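Side-chain contacts in Glyco_hydro_cc domain-containing protein (Blastomyces gilchristii, PDB 6UB0), which acts as an exo-beta-1,3-glucanase of glycoside hydrolase family GH128, probably cleaving curdlan from its chain ends: residues A[67-72]-A[171-176]; A[39-44]-A[203-208]; A[16-21]-A[218-223]. All coordinates share one frame; numbering follows the deposited sequence.

Contact 1 of 3, residues A[67-72]-A[171-176]. With GLC (alpha-D-glucopyranose), chain B.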
loop_
_atom_site.group_PDB
_atom_site.type_symbol
_atom_site.label_atom_id
_atom_site.label_comp_id
_atom_site.label_asym_id
_atom_site.label_seq_id
_atom_site.Cartn_x
_atom_site.Cartn_y
_atom_site.Cartn_z
ATOM N N SER A 67 -12.211 6.634 -8.874
ATOM C CA SER A 67 -10.993 6.315 -8.087
ATOM C C SER A 67 -10.167 7.595 -7.989
ATOM O O SER A 67 -9.963 8.246 -9.035
ATOM C CB SER A 67 -10.229 5.187 -8.722
ATOM O OG SER A 67 -10.932 3.949 -8.593
ATOM N N LYS A 68 -9.810 8.000 -6.777
ATOM C CA LYS A 68 -9.084 9.269 -6.530
ATOM C C LYS A 68 -7.571 9.028 -6.598
ATOM O O LYS A 68 -6.813 9.990 -6.502
ATOM C CB LYS A 68 -9.537 9.829 -5.184
ATOM C CG LYS A 68 -11.055 9.997 -5.100
ATOM C CD LYS A 68 -11.601 10.184 -3.716
ATOM C CE LYS A 68 -11.756 11.641 -3.333
ATOM N NZ LYS A 68 -12.932 11.828 -2.453
ATOM N N ASN A 69 -7.151 7.776 -6.647
ATOM C CA ASN A 69 -5.754 7.429 -6.296
ATOM C C ASN A 69 -5.271 6.313 -7.211
ATOM O O ASN A 69 -6.062 5.483 -7.608
ATOM C CB ASN A 69 -5.597 6.965 -4.841
ATOM C CG ASN A 69 -5.830 8.046 -3.815
ATOM O OD1 ASN A 69 -4.998 8.906 -3.647
ATOM N ND2 ASN A 69 -6.988 8.045 -3.155
ATOM N N LEU A 70 -3.978 6.317 -7.527
ATOM C CA LEU A 70 -3.363 5.234 -8.308
ATOM C C LEU A 70 -2.064 4.837 -7.611
ATOM O O LEU A 70 -1.291 5.753 -7.224
ATOM C CB LEU A 70 -3.028 5.688 -9.724
ATOM C CG LEU A 70 -4.206 6.130 -10.585
ATOM C CD1 LEU A 70 -3.696 6.753 -11.869
ATOM C CD2 LEU A 70 -5.130 4.968 -10.868
ATOM N N LEU A 71 -1.768 3.548 -7.602
ATOM C CA LEU A 71 -0.496 3.018 -6.997
ATOM C C LEU A 71 0.459 2.509 -8.086
ATOM O O LEU A 71 0.009 1.834 -9.052
ATOM C CB LEU A 71 -0.753 1.852 -6.041
ATOM C CG LEU A 71 -1.483 2.185 -4.760
ATOM C CD1 LEU A 71 -2.171 0.951 -4.213
ATOM C CD2 LEU A 71 -0.599 2.844 -3.708
ATOM N N ALA A 72 1.756 2.663 -7.830
ATOM C CA ALA A 72 2.804 2.203 -8.756
ATOM C C ALA A 72 3.347 0.846 -8.299
ATOM O O ALA A 72 2.701 0.204 -7.455
ATOM C CB ALA A 72 3.883 3.239 -8.842
ATOM N N THR A 171 3.171 12.637 2.581
ATOM C CA THR A 171 2.537 11.509 3.313
ATOM C C THR A 171 2.989 10.164 2.753
ATOM O O THR A 171 3.567 10.157 1.645
ATOM C CB THR A 171 1.008 11.639 3.286
ATOM O OG1 THR A 171 0.476 10.869 4.371
ATOM C CG2 THR A 171 0.423 11.201 1.961
ATOM N N VAL A 172 2.753 9.088 3.507
ATOM C CA VAL A 172 2.954 7.691 3.029
ATOM C C VAL A 172 1.660 6.889 3.186
ATOM O O VAL A 172 0.962 7.045 4.209
ATOM C CB VAL A 172 4.140 6.944 3.690
ATOM C CG1 VAL A 172 5.376 7.835 3.865
ATOM C CG2 VAL A 172 3.807 6.279 5.018
ATOM N N TRP A 173 1.461 5.921 2.293
ATOM C CA TRP A 173 0.577 4.767 2.635
ATOM C C TRP A 173 1.442 3.549 3.025
ATOM O O TRP A 173 2.301 3.145 2.246
ATOM C CB TRP A 173 -0.352 4.375 1.498
ATOM C CG TRP A 173 -1.252 5.467 1.013
ATOM C CD1 TRP A 173 -1.181 6.807 1.260
ATOM C CD2 TRP A 173 -2.294 5.288 0.051
ATOM N NE1 TRP A 173 -2.174 7.462 0.579
ATOM C CE2 TRP A 173 -2.849 6.558 -0.195
ATOM C CE3 TRP A 173 -2.834 4.158 -0.583
ATOM C CZ2 TRP A 173 -3.932 6.725 -1.057
ATOM C CZ3 TRP A 173 -3.869 4.331 -1.482
ATOM C CH2 TRP A 173 -4.413 5.607 -1.712
ATOM N N VAL A 174 1.102 2.918 4.129
ATOM C CA VAL A 174 1.659 1.588 4.504
ATOM C C VAL A 174 0.734 0.539 3.901
ATOM O O VAL A 174 -0.312 0.164 4.536
ATOM C CB VAL A 174 1.820 1.370 6.019
ATOM C CG1 VAL A 174 2.597 0.097 6.269
ATOM C CG2 VAL A 174 2.482 2.537 6.752
ATOM N N THR A 175 0.988 0.184 2.677
ATOM C CA THR A 175 0.021 -0.627 1.877
ATOM C C THR A 175 0.108 -2.100 2.269
ATOM O O THR A 175 -0.730 -2.852 1.830
ATOM C CB THR A 175 0.163 -0.385 0.372
ATOM O OG1 THR A 175 1.505 -0.556 -0.049
ATOM C CG2 THR A 175 -0.184 1.036 -0.049
ATOM N N GLU A 176 1.151 -2.494 3.019
ATOM C CA GLU A 176 1.251 -3.842 3.613
ATOM C C GLU A 176 1.923 -3.703 4.980
ATOM O O GLU A 176 3.032 -3.204 5.029
ATOM C CB GLU A 176 2.131 -4.807 2.838
ATOM C CG GLU A 176 1.607 -5.280 1.503
ATOM C CD GLU A 176 2.493 -6.245 0.750
ATOM O OE1 GLU A 176 3.485 -6.725 1.335
ATOM O OE2 GLU A 176 2.245 -6.461 -0.444
HETATM C C1 GLC B . 5.123 -9.069 -0.058
HETATM C C2 GLC B . 4.628 -9.094 -1.512
HETATM C C3 GLC B . 3.760 -10.326 -1.776
HETATM C C4 GLC B . 4.512 -11.597 -1.297
HETATM C C5 GLC B . 5.044 -11.445 0.103
HETATM C C6 GLC B . 5.823 -12.656 0.659
HETATM O O1 GLC B . 4.063 -9.066 0.911
HETATM O O2 GLC B . 3.858 -7.949 -1.951
HETATM O O3 GLC B . 3.431 -10.372 -3.165
HETATM O O4 GLC B . 3.603 -12.644 -1.232
HETATM O O5 GLC B . 5.885 -10.291 0.118
HETATM O O6 GLC B . 6.468 -13.221 -0.445
#

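Contact 2 of 3, residues A[39-44]-A[203-208]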
loop_
_atom_site.group_PDB
_atom_site.type_symbol
_atom_site.label_atom_id
_atom_site.label_comp_id
_atom_site.label_asym_id
_atom_site.label_seq_id
_atom_site.Cartn_x
_atom_site.Cartn_y
_atom_site.Cartn_z
ATOM N N GLY A 39 -19.343 1.747 -1.037
ATOM C CA GLY A 39 -18.840 2.675 -0.007
ATOM C C GLY A 39 -17.333 2.547 0.203
ATOM O O GLY A 39 -16.805 3.178 1.133
ATOM N N ILE A 40 -16.609 1.810 -0.642
ATOM C CA ILE A 40 -15.119 1.794 -0.476
ATOM C C ILE A 40 -14.428 2.052 -1.802
ATOM O O ILE A 40 -14.926 1.584 -2.841
ATOM C CB ILE A 40 -14.605 0.548 0.241
ATOM C CG1 ILE A 40 -15.208 -0.726 -0.312
ATOM C CG2 ILE A 40 -14.778 0.642 1.765
ATOM C CD1 ILE A 40 -14.723 -1.922 0.419
ATOM N N GLU A 41 -13.391 2.887 -1.733
ATOM C CA GLU A 41 -12.641 3.399 -2.894
ATOM C C GLU A 41 -11.672 2.286 -3.261
ATOM O O GLU A 41 -10.825 1.995 -2.454
ATOM C CB GLU A 41 -11.861 4.665 -2.573
ATOM C CG GLU A 41 -11.059 5.162 -3.762
ATOM C CD GLU A 41 -10.094 6.281 -3.433
ATOM O OE1 GLU A 41 -10.448 7.083 -2.547
ATOM O OE2 GLU A 41 -9.008 6.346 -4.077
ATOM N N TYR A 42 -11.858 1.678 -4.428
ATOM C CA TYR A 42 -10.831 0.793 -5.025
ATOM C C TYR A 42 -9.689 1.671 -5.553
ATOM O O TYR A 42 -9.902 2.760 -6.177
ATOM C CB TYR A 42 -11.423 -0.054 -6.151
ATOM C CG TYR A 42 -10.385 -0.804 -6.923
ATOM C CD1 TYR A 42 -9.704 -1.849 -6.317
ATOM C CD2 TYR A 42 -10.039 -0.434 -8.215
ATOM C CE1 TYR A 42 -8.745 -2.560 -6.999
ATOM C CE2 TYR A 42 -9.071 -1.146 -8.903
ATOM C CZ TYR A 42 -8.403 -2.182 -8.269
ATOM O OH TYR A 42 -7.434 -2.889 -8.891
ATOM N N VAL A 43 -8.456 1.206 -5.338
ATOM C CA VAL A 43 -7.261 1.919 -5.839
ATOM C C VAL A 43 -6.547 1.007 -6.828
ATOM O O VAL A 43 -5.967 -0.003 -6.458
ATOM C CB VAL A 43 -6.332 2.348 -4.690
ATOM C CG1 VAL A 43 -5.131 3.087 -5.241
ATOM C CG2 VAL A 43 -7.079 3.186 -3.681
ATOM N N PRO A 44 -6.533 1.357 -8.134
ATOM C CA PRO A 44 -5.780 0.564 -9.104
ATOM C C PRO A 44 -4.277 0.595 -8.826
ATOM O O PRO A 44 -3.796 1.608 -8.301
ATOM C CB PRO A 44 -6.124 1.235 -10.446
ATOM C CG PRO A 44 -7.409 1.951 -10.163
ATOM C CD PRO A 44 -7.294 2.437 -8.736
ATOM N N VAL A 203 1.025 9.142 8.116
ATOM C CA VAL A 203 0.362 7.949 7.477
ATOM C C VAL A 203 -1.061 8.311 7.041
ATOM O O VAL A 203 -1.947 8.363 7.926
ATOM C CB VAL A 203 0.361 6.740 8.424
ATOM C CG1 VAL A 203 -0.432 5.575 7.850
ATOM C CG2 VAL A 203 1.779 6.320 8.753
ATOM N N GLU A 204 -1.260 8.554 5.737
ATOM C CA GLU A 204 -2.559 8.929 5.102
ATOM C C GLU A 204 -3.485 7.714 5.084
ATOM O O GLU A 204 -4.686 7.906 5.332
ATOM C CB GLU A 204 -2.382 9.433 3.653
ATOM C CG GLU A 204 -3.677 9.800 2.918
ATOM C CD GLU A 204 -3.595 10.727 1.702
ATOM O OE1 GLU A 204 -4.098 11.897 1.768
ATOM O OE2 GLU A 204 -3.082 10.304 0.665
ATOM N N ARG A 205 -2.959 6.544 4.707
ATOM C CA ARG A 205 -3.736 5.283 4.546
ATOM C C ARG A 205 -2.871 4.065 4.849
ATOM O O ARG A 205 -1.618 4.163 4.731
ATOM C CB ARG A 205 -4.343 5.171 3.151
ATOM C CG ARG A 205 -5.587 6.029 2.938
ATOM C CD ARG A 205 -6.276 5.678 1.636
ATOM N NE ARG A 205 -7.607 6.231 1.494
ATOM C CZ ARG A 205 -8.348 6.194 0.388
ATOM N NH1 ARG A 205 -7.878 5.620 -0.709
ATOM N NH2 ARG A 205 -9.572 6.710 0.400
ATOM N N TYR A 206 -3.499 2.967 5.308
ATOM C CA TYR A 206 -2.748 1.701 5.551
ATOM C C TYR A 206 -3.651 0.486 5.318
ATOM O O TYR A 206 -4.889 0.659 5.354
ATOM C CB TYR A 206 -2.083 1.700 6.930
ATOM C CG TYR A 206 -3.072 1.765 8.063
ATOM C CD1 TYR A 206 -3.774 0.641 8.458
ATOM C CD2 TYR A 206 -3.377 2.976 8.672
ATOM C CE1 TYR A 206 -4.728 0.706 9.454
ATOM C CE2 TYR A 206 -4.314 3.051 9.692
ATOM C CZ TYR A 206 -5.033 1.920 10.036
ATOM O OH TYR A 206 -5.978 1.999 11.008
ATOM N N ALA A 207 -3.036 -0.700 5.216
ATOM C CA ALA A 207 -3.703 -2.008 5.040
ATOM C C ALA A 207 -2.864 -3.098 5.690
ATOM O O ALA A 207 -1.692 -3.332 5.300
ATOM C CB ALA A 207 -3.918 -2.319 3.597
ATOM N N SER A 208 -3.439 -3.781 6.657
ATOM C CA SER A 208 -2.826 -5.007 7.196
ATOM C C SER A 208 -2.825 -6.057 6.112
ATOM O O SER A 208 -3.739 -6.036 5.235
ATOM C CB SER A 208 -3.524 -5.519 8.419
ATOM O OG SER A 208 -2.543 -5.889 9.372
#

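Contact 3 of 3, residues A[16-21]-A[218-223]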
loop_
_atom_site.group_PDB
_atom_site.type_symbol
_atom_site.label_atom_id
_atom_site.label_comp_id
_atom_site.label_asym_id
_atom_site.label_seq_id
_atom_site.Cartn_x
_atom_site.Cartn_y
_atom_site.Cartn_z
ATOM N N THR A 16 -16.986 -8.743 2.104
ATOM C CA THR A 16 -18.273 -8.748 2.856
ATOM C C THR A 16 -18.028 -9.012 4.355
ATOM O O THR A 16 -18.688 -8.365 5.173
ATOM C CB THR A 16 -19.290 -9.685 2.202
ATOM O OG1 THR A 16 -19.801 -8.924 1.103
ATOM C CG2 THR A 16 -20.406 -10.094 3.138
ATOM N N ALA A 17 -17.078 -9.864 4.724
ATOM C CA ALA A 17 -16.819 -10.211 6.138
ATOM C C ALA A 17 -16.447 -8.950 6.920
ATOM O O ALA A 17 -16.606 -8.965 8.126
ATOM C CB ALA A 17 -15.769 -11.280 6.251
ATOM N N PHE A 18 -16.032 -7.884 6.247
ATOM C CA PHE A 18 -15.560 -6.620 6.871
ATOM C C PHE A 18 -16.619 -5.519 6.752
ATOM O O PHE A 18 -16.325 -4.401 7.201
ATOM C CB PHE A 18 -14.237 -6.194 6.226
ATOM C CG PHE A 18 -13.126 -7.138 6.585
ATOM C CD1 PHE A 18 -12.474 -6.995 7.803
ATOM C CD2 PHE A 18 -12.755 -8.183 5.744
ATOM C CE1 PHE A 18 -11.465 -7.871 8.174
ATOM C CE2 PHE A 18 -11.754 -9.069 6.123
ATOM C CZ PHE A 18 -11.109 -8.914 7.339
ATOM N N GLU A 19 -17.809 -5.825 6.230
ATOM C CA GLU A 19 -18.921 -4.839 6.077
ATOM C C GLU A 19 -19.175 -4.081 7.372
ATOM O O GLU A 19 -19.245 -4.729 8.417
ATOM C CB GLU A 19 -20.241 -5.508 5.729
ATOM C CG GLU A 19 -20.797 -5.088 4.399
ATOM C CD GLU A 19 -22.122 -5.777 4.133
ATOM O OE1 GLU A 19 -22.326 -6.254 3.014
ATOM O OE2 GLU A 19 -22.913 -5.890 5.092
ATOM N N GLY A 20 -19.322 -2.750 7.266
ATOM C CA GLY A 20 -19.605 -1.839 8.386
ATOM C C GLY A 20 -18.427 -1.583 9.296
ATOM O O GLY A 20 -18.636 -0.852 10.285
ATOM N N GLY A 21 -17.227 -2.143 9.038
ATOM C CA GLY A 21 -15.991 -1.737 9.729
ATOM C C GLY A 21 -15.520 -0.359 9.237
ATOM O O GLY A 21 -16.099 0.196 8.312
ATOM N N GLY A 218 -14.867 -18.747 4.706
ATOM C CA GLY A 218 -15.920 -17.723 4.623
ATOM C C GLY A 218 -16.113 -16.977 5.928
ATOM O O GLY A 218 -16.981 -16.128 5.945
ATOM N N ALA A 219 -15.337 -17.256 6.980
ATOM C CA ALA A 219 -15.511 -16.630 8.312
ATOM C C ALA A 219 -14.292 -15.785 8.692
ATOM O O ALA A 219 -13.200 -16.258 8.477
ATOM C CB ALA A 219 -15.764 -17.715 9.339
ATOM N N LEU A 220 -14.486 -14.610 9.308
ATOM C CA LEU A 220 -13.387 -13.835 9.955
ATOM C C LEU A 220 -12.699 -14.771 10.941
ATOM O O LEU A 220 -13.388 -15.399 11.700
ATOM C CB LEU A 220 -13.862 -12.608 10.736
ATOM C CG LEU A 220 -14.309 -11.367 9.962
ATOM C CD1 LEU A 220 -14.658 -10.262 10.934
ATOM C CD2 LEU A 220 -13.248 -10.874 9.003
ATOM N N THR A 221 -11.374 -14.794 10.930
ATOM C CA THR A 221 -10.535 -15.314 12.038
ATOM C C THR A 221 -10.569 -14.304 13.188
ATOM O O THR A 221 -11.185 -13.253 13.034
ATOM C CB THR A 221 -9.103 -15.557 11.537
ATOM O OG1 THR A 221 -8.445 -14.286 11.540
ATOM C CG2 THR A 221 -9.070 -16.193 10.162
ATOM N N SER A 222 -9.868 -14.570 14.301
ATOM C CA SER A 222 -9.824 -13.636 15.465
ATOM C C SER A 222 -8.958 -12.419 15.133
ATOM O O SER A 222 -9.169 -11.310 15.717
ATOM C CB SER A 222 -9.340 -14.305 16.715
ATOM O OG SER A 222 -7.947 -14.114 16.862
ATOM N N VAL A 223 -8.002 -12.621 14.228
ATOM C CA VAL A 223 -7.174 -11.496 13.711
ATOM C C VAL A 223 -8.066 -10.561 12.881
ATOM O O VAL A 223 -7.929 -9.337 13.035
ATOM C CB VAL A 223 -5.964 -12.031 12.937
ATOM C CG1 VAL A 223 -4.959 -10.917 12.648
ATOM C CG2 VAL A 223 -5.301 -13.180 13.686
#

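Contact 1 of 3, residues A[67-72]-A[171-176]
The indole of W173 meets the carboxamide of N69 at the outer edge of its six-membered ring, and the two planes stand 70° apart. N69 CG lies 3.5 Å from W173 CH2, and N69 OD1 is at the same distance from W173 CZ2; ND2 lies in the plane of the ring, at its edge. F138 stacks on the indole, while the ring of W25 meets it at an inclined angle. A chi1 of -58° swings the indole off the strand toward N69 and L71. W173 NE1 bonds to E204 OE2 and N69 ND2 to E41 OE2, each a glutamate, while N69 OD1 is weakly bonded to R105; the pair itself meets by packing.

Further along, L71 CD2 fills the angle between two neighbours, 4.1 Å from W173 CE3 and 4.1 Å from T175 CG2. A branched leucine suits this spot because one methyl serves both. T175, a beta-branched strand residue, offers its methyl to the interior.

Next in sequence, E176 belongs to the glycan-binding pocket and reaches the bound glucose on an extended chain: the sugar's O2 donates to E176 OE2 at 2.7 Å, while the separation of O1 from OE1 is too short to be trusted in detail. H144 and W29 also bond to this carboxylate and help fix its rotation.

Strands 69-71 and 172-176 are not neighbours: their axes pass 11.3 Å apart at 59°, with strands 105-111 and 138-146 between them in the sheet, and their side chains pack across the interior of the TIM barrel.

Contact 2 of 3, residues A[39-44]-A[203-208]
R205 NH2 donates to E41 OE1 across 3.1 Å, with an N-H...O angle of 152°, and this hydrogen bond is the core of a salt bridge. It is a single-pronged contact: the oxygen is met from above the carboxylate plane, 59° out of it, and lies only slightly tilted from the plane of the guanidinium. NH1 stays farther off, 3.5 Å from E41 OE1. The other carboxylate oxygen, OE2, is held by N69 ND2 and more weakly by the backbone N of K68, so the two oxygens of one glutamate serve different partners, which probably limits rotation of the carboxylate.

Both side chains are stretched out. E41 has CG anti to the backbone N (chi1 178°) and continues extended, and R205 runs straight from CG to NE, the two meeting at about a right angle. Long residues suit this place because the backbones are far apart, with the CA atoms of E41 and R205 separated by 11.8 Å.

The two strands face each other across the TIM-barrel interior: 41-42 is the third and 203-208 the eighth, so the ion pair bridges strands that do not adjoin. V43 completes the contact, its CG2 lying 3.9 Å from R205 NH1 at the edge of the guanidinium, near its plane; here a short beta-branched residue borders the arginine without competing for its N-H groups. S24 and W25 of the adjacent strand 23-27 also touch R205. At the corner just before R205, E204 forms a salt bridge with R105 through OE2.

Contact 3 of 3, residues A[16-21]-A[218-223]
L220 is the residue of 218-223 that reaches across to A17 and F18, and the chain comes to it from G218, whose positive phi suits the tight turn of the hairpin between strands 215-216 and 219-220. The L220 chi1 of -75° carries the branch toward A17 and F18, and its CD2 methyl sits over one face of the F18 ring, displaced toward the rim. This is a CH-pi contact: CD2 is 3.7 Å from the ring centroid and 3.3 Å from F18 CZ, a tight fit. The same methyl touches A17 CB at 3.8 Å, the small alanine letting the leucine settle beside the 3-10 segment. The other branch, CD1, lies 3.7 Å from A17 O, a carbonyl that also accepts from K228 NZ. T221 follows as the N-cap residue of helix 222-229: its OG1 accepts a hydrogen bond from G224 N and a weak one from V223 N, and is also bonded to L214 O. V215 backs A17, F18 and L220 alike. The hairpin after the eighth strand thus leads into the N-capped C-terminal helix of the TIM barrel and packs on the loop following the first strand.

From the N terminus the chain leaves strand 5-8 and enters 16-21, which opens the widest loop; that loop closes only at 218-223, near the C terminus, as contact 3. Inside it, 39-44 opens the loop of contact 2, closed at 203-208, and inside that again 67-72 and 171-176 close contact 1. The three are therefore strictly nested, and none cross. Contacts 1 and 2 are neighbours in the barrel interior, their centres 7 Å apart, joining its third and fourth strands to the seventh and eighth. Contact 3 lies apart, about 17 Å from contact 2 between centres, tying the barrel's first loop to the final hairpin and helix.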